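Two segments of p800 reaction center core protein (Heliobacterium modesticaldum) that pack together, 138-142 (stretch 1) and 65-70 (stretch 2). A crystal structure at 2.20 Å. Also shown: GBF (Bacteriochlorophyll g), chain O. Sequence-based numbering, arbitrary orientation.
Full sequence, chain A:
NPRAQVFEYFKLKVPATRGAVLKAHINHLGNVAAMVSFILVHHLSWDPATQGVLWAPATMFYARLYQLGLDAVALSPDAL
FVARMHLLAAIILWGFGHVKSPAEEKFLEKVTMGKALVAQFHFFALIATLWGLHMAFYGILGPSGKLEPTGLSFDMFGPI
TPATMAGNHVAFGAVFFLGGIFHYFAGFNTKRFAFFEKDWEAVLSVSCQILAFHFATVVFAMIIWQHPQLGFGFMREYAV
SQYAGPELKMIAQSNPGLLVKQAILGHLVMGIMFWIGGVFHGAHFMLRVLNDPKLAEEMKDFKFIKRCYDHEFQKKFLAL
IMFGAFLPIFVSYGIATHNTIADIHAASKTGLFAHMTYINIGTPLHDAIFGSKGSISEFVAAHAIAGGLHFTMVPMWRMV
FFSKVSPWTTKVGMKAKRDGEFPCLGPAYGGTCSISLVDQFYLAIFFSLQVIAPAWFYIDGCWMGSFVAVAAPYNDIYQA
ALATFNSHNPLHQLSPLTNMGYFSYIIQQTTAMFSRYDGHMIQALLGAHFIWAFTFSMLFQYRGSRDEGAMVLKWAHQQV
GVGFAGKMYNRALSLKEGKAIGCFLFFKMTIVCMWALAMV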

# COMPACT_ATOMS: atom_id res chain seq x y z
N TYR A 138 27.11 16.01 -43.59
CA TYR A 138 26.69 14.62 -43.75
C TYR A 138 25.22 14.39 -43.47
O TYR A 138 24.61 13.53 -44.09
CB TYR A 138 27.56 13.70 -42.87
CG TYR A 138 29.04 13.90 -43.24
CD1 TYR A 138 29.59 13.27 -44.36
CD2 TYR A 138 29.86 14.75 -42.49
CE1 TYR A 138 30.93 13.46 -44.71
CE2 TYR A 138 31.18 14.94 -42.83
CZ TYR A 138 31.72 14.30 -43.94
OH TYR A 138 33.05 14.51 -44.27
N GLY A 139 24.63 15.15 -42.54
CA GLY A 139 23.20 15.25 -42.46
C GLY A 139 22.59 14.38 -41.38
O GLY A 139 23.27 13.62 -40.68
N ILE A 140 21.29 14.55 -41.23
CA ILE A 140 20.44 13.71 -40.42
C ILE A 140 19.22 13.37 -41.27
O ILE A 140 19.10 13.81 -42.41
CB ILE A 140 20.02 14.39 -39.10
CG1 ILE A 140 19.22 15.67 -39.37
CG2 ILE A 140 21.23 14.72 -38.24
CD1 ILE A 140 18.53 16.20 -38.11
N LEU A 141 18.29 12.63 -40.69
CA LEU A 141 17.05 12.38 -41.40
C LEU A 141 16.41 13.70 -41.80
O LEU A 141 16.32 14.64 -41.00
CB LEU A 141 16.10 11.54 -40.54
CG LEU A 141 14.79 11.14 -41.21
CD1 LEU A 141 15.06 10.12 -42.27
CD2 LEU A 141 13.80 10.60 -40.16
N GLY A 142 16.03 13.80 -43.07
CA GLY A 142 15.39 14.99 -43.59
C GLY A 142 13.90 14.80 -43.81
O GLY A 142 13.34 13.71 -43.60
MG GBF O . 30.10 11.90 -38.27
CHA GBF O . 29.03 9.16 -40.18
CHB GBF O . 28.59 10.59 -35.66
CHC GBF O . 31.56 14.47 -36.45
CHD GBF O . 32.33 12.63 -40.99
NA GBF O . 28.97 10.30 -38.01
C1A GBF O . 28.43 9.36 -38.82
C2A GBF O . 27.91 8.14 -38.12
C3A GBF O . 27.41 8.88 -36.86
C4A GBF O . 28.41 9.99 -36.84
CMA GBF O . 26.01 9.46 -37.00
CAA GBF O . 29.00 7.10 -37.90
CBA GBF O . 28.96 6.25 -36.64
CGA GBF O . 30.32 5.69 -36.31
O1A GBF O . 31.17 5.53 -37.16
O2A GBF O . 30.70 5.55 -34.93
NB GBF O . 30.17 12.36 -36.28
C1B GBF O . 29.36 11.82 -35.37
C2B GBF O . 29.46 12.53 -34.18
C3B GBF O . 30.28 13.61 -34.43
C4B GBF O . 30.66 13.50 -35.77
CMB GBF O . 28.81 12.17 -32.88
CAB GBF O . 30.70 14.67 -33.49
CBB GBF O . 30.27 14.96 -32.27
NC GBF O . 31.58 13.24 -38.66
C1C GBF O . 32.04 14.20 -37.85
C2C GBF O . 33.11 15.17 -38.20
C3C GBF O . 33.24 14.49 -39.51
C4C GBF O . 32.37 13.43 -39.75
CMC GBF O . 32.54 16.58 -38.28
CAC GBF O . 34.21 14.90 -40.57
CBC GBF O . 35.18 16.05 -40.38
ND GBF O . 30.63 11.19 -40.09
C1D GBF O . 31.43 11.47 -41.11
C2D GBF O . 31.44 10.55 -42.45
C3D GBF O . 30.46 9.75 -41.88
C4D GBF O . 29.99 10.07 -40.58
CMD GBF O . 32.14 10.48 -43.78
CAD GBF O . 29.65 8.63 -42.38
OBD GBF O . 29.73 7.83 -43.36
CBD GBF O . 28.78 8.18 -41.28
CGD GBF O . 27.34 8.24 -41.67
O1D GBF O . 26.68 7.22 -41.69
O2D GBF O . 26.74 9.52 -42.03
CED GBF O . 25.42 9.90 -41.63
C1 GBF O . 31.35 4.38 -34.49
C2 GBF O . 32.60 4.77 -33.74
C3 GBF O . 32.65 4.89 -32.42
C4 GBF O . 31.44 4.64 -31.59
C5 GBF O . 33.94 5.31 -31.76
C6 GBF O . 34.94 4.17 -31.58
C7 GBF O . 36.07 4.72 -30.74
C8 GBF O . 36.99 3.93 -30.16
C9 GBF O . 36.91 2.44 -30.34
C10 GBF O . 38.08 4.55 -29.32
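Stretch 2, residues 65-70: LYQLGL

A single water joins two chain turns here, donating to G139 O at 2.5 Å and to L68 O at 2.9 Å, so that two carbonyl oxygens which cannot bond to each other share one donor. The example illustrates a general principle: where a helix ends, some of its last carbonyls lack partners within the helix and can accept bonds from other segments or from water. Stretch 2 is helical through L65-Q67 and then closes in a Schellman motif, with L70 N bonded to L65 O at 3.2 Å and G69 N to Y66 O at 3.0 Å. G69 adopts positive phi (79°), where a CB would jam against the preceding carbonyl and would also lie 3.4 Å from L141 N. Stretch 1 passes this turn in extended form at I140 and L141, after G139 has left its own helix, also with positive phi. The register places I140 beside L68 and L141 beside G69, their CA atoms 4.7 and 4.1 Å apart, so both chains advance in the same sense here. One direct hydrogen bond crosses between the stretches, from L141 N to Q67 O at 3.0 Å and a nearly straight 160°; I140 CB packs 3.6 Å from the same Q67 O. The CA-to-CB bond of L141 points toward stretch 2, and its CD2 sits over the face of the Y66 ring, 3.3 Å from Y66 CZ, in a CH-pi contact.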

# COMPACT_ATOMS: atom_id res chain seq x y z
N LEU A 65 18.37 5.97 -34.05
CA LEU A 65 18.97 5.56 -35.32
C LEU A 65 18.18 6.16 -36.47
O LEU A 65 18.76 6.66 -37.45
CB LEU A 65 19.00 4.04 -35.47
CG LEU A 65 19.88 3.20 -34.56
CD1 LEU A 65 19.81 1.76 -35.01
CD2 LEU A 65 21.27 3.68 -34.61
N TYR A 66 16.86 6.06 -36.36
CA TYR A 66 15.95 6.63 -37.34
C TYR A 66 16.21 8.11 -37.56
O TYR A 66 16.33 8.58 -38.70
CB TYR A 66 14.52 6.38 -36.87
CG TYR A 66 13.49 7.08 -37.70
CD1 TYR A 66 13.20 6.64 -38.98
CD2 TYR A 66 12.81 8.18 -37.20
CE1 TYR A 66 12.24 7.29 -39.75
CE2 TYR A 66 11.86 8.83 -37.95
CZ TYR A 66 11.59 8.37 -39.22
OH TYR A 66 10.66 9.01 -39.97
N GLN A 67 16.29 8.88 -36.47
CA GLN A 67 16.52 10.31 -36.58
C GLN A 67 17.88 10.61 -37.20
O GLN A 67 18.05 11.65 -37.84
CB GLN A 67 16.41 10.95 -35.19
CG GLN A 67 16.55 12.49 -35.18
CD GLN A 67 16.70 13.05 -33.77
OE1 GLN A 67 17.24 12.40 -32.87
NE2 GLN A 67 16.20 14.26 -33.57
N LEU A 68 18.86 9.73 -37.02
CA LEU A 68 20.17 9.96 -37.63
C LEU A 68 20.19 9.67 -39.13
O LEU A 68 21.21 9.91 -39.78
CB LEU A 68 21.22 9.11 -36.94
CG LEU A 68 21.39 9.47 -35.46
CD1 LEU A 68 21.91 8.29 -34.71
CD2 LEU A 68 22.31 10.66 -35.32
N GLY A 69 19.08 9.23 -39.70
CA GLY A 69 19.07 8.86 -41.11
C GLY A 69 19.64 7.50 -41.42
O GLY A 69 19.91 7.22 -42.60
N LEU A 70 19.81 6.64 -40.43
CA LEU A 70 20.34 5.31 -40.63
C LEU A 70 19.20 4.31 -40.80
O LEU A 70 18.04 4.60 -40.52
CB LEU A 70 21.23 4.94 -39.44
CG LEU A 70 22.41 5.90 -39.22
CD1 LEU A 70 23.25 5.55 -37.99
CD2 LEU A 70 23.32 5.98 -40.47
O HOH W 1 23.44 11.61 -39.27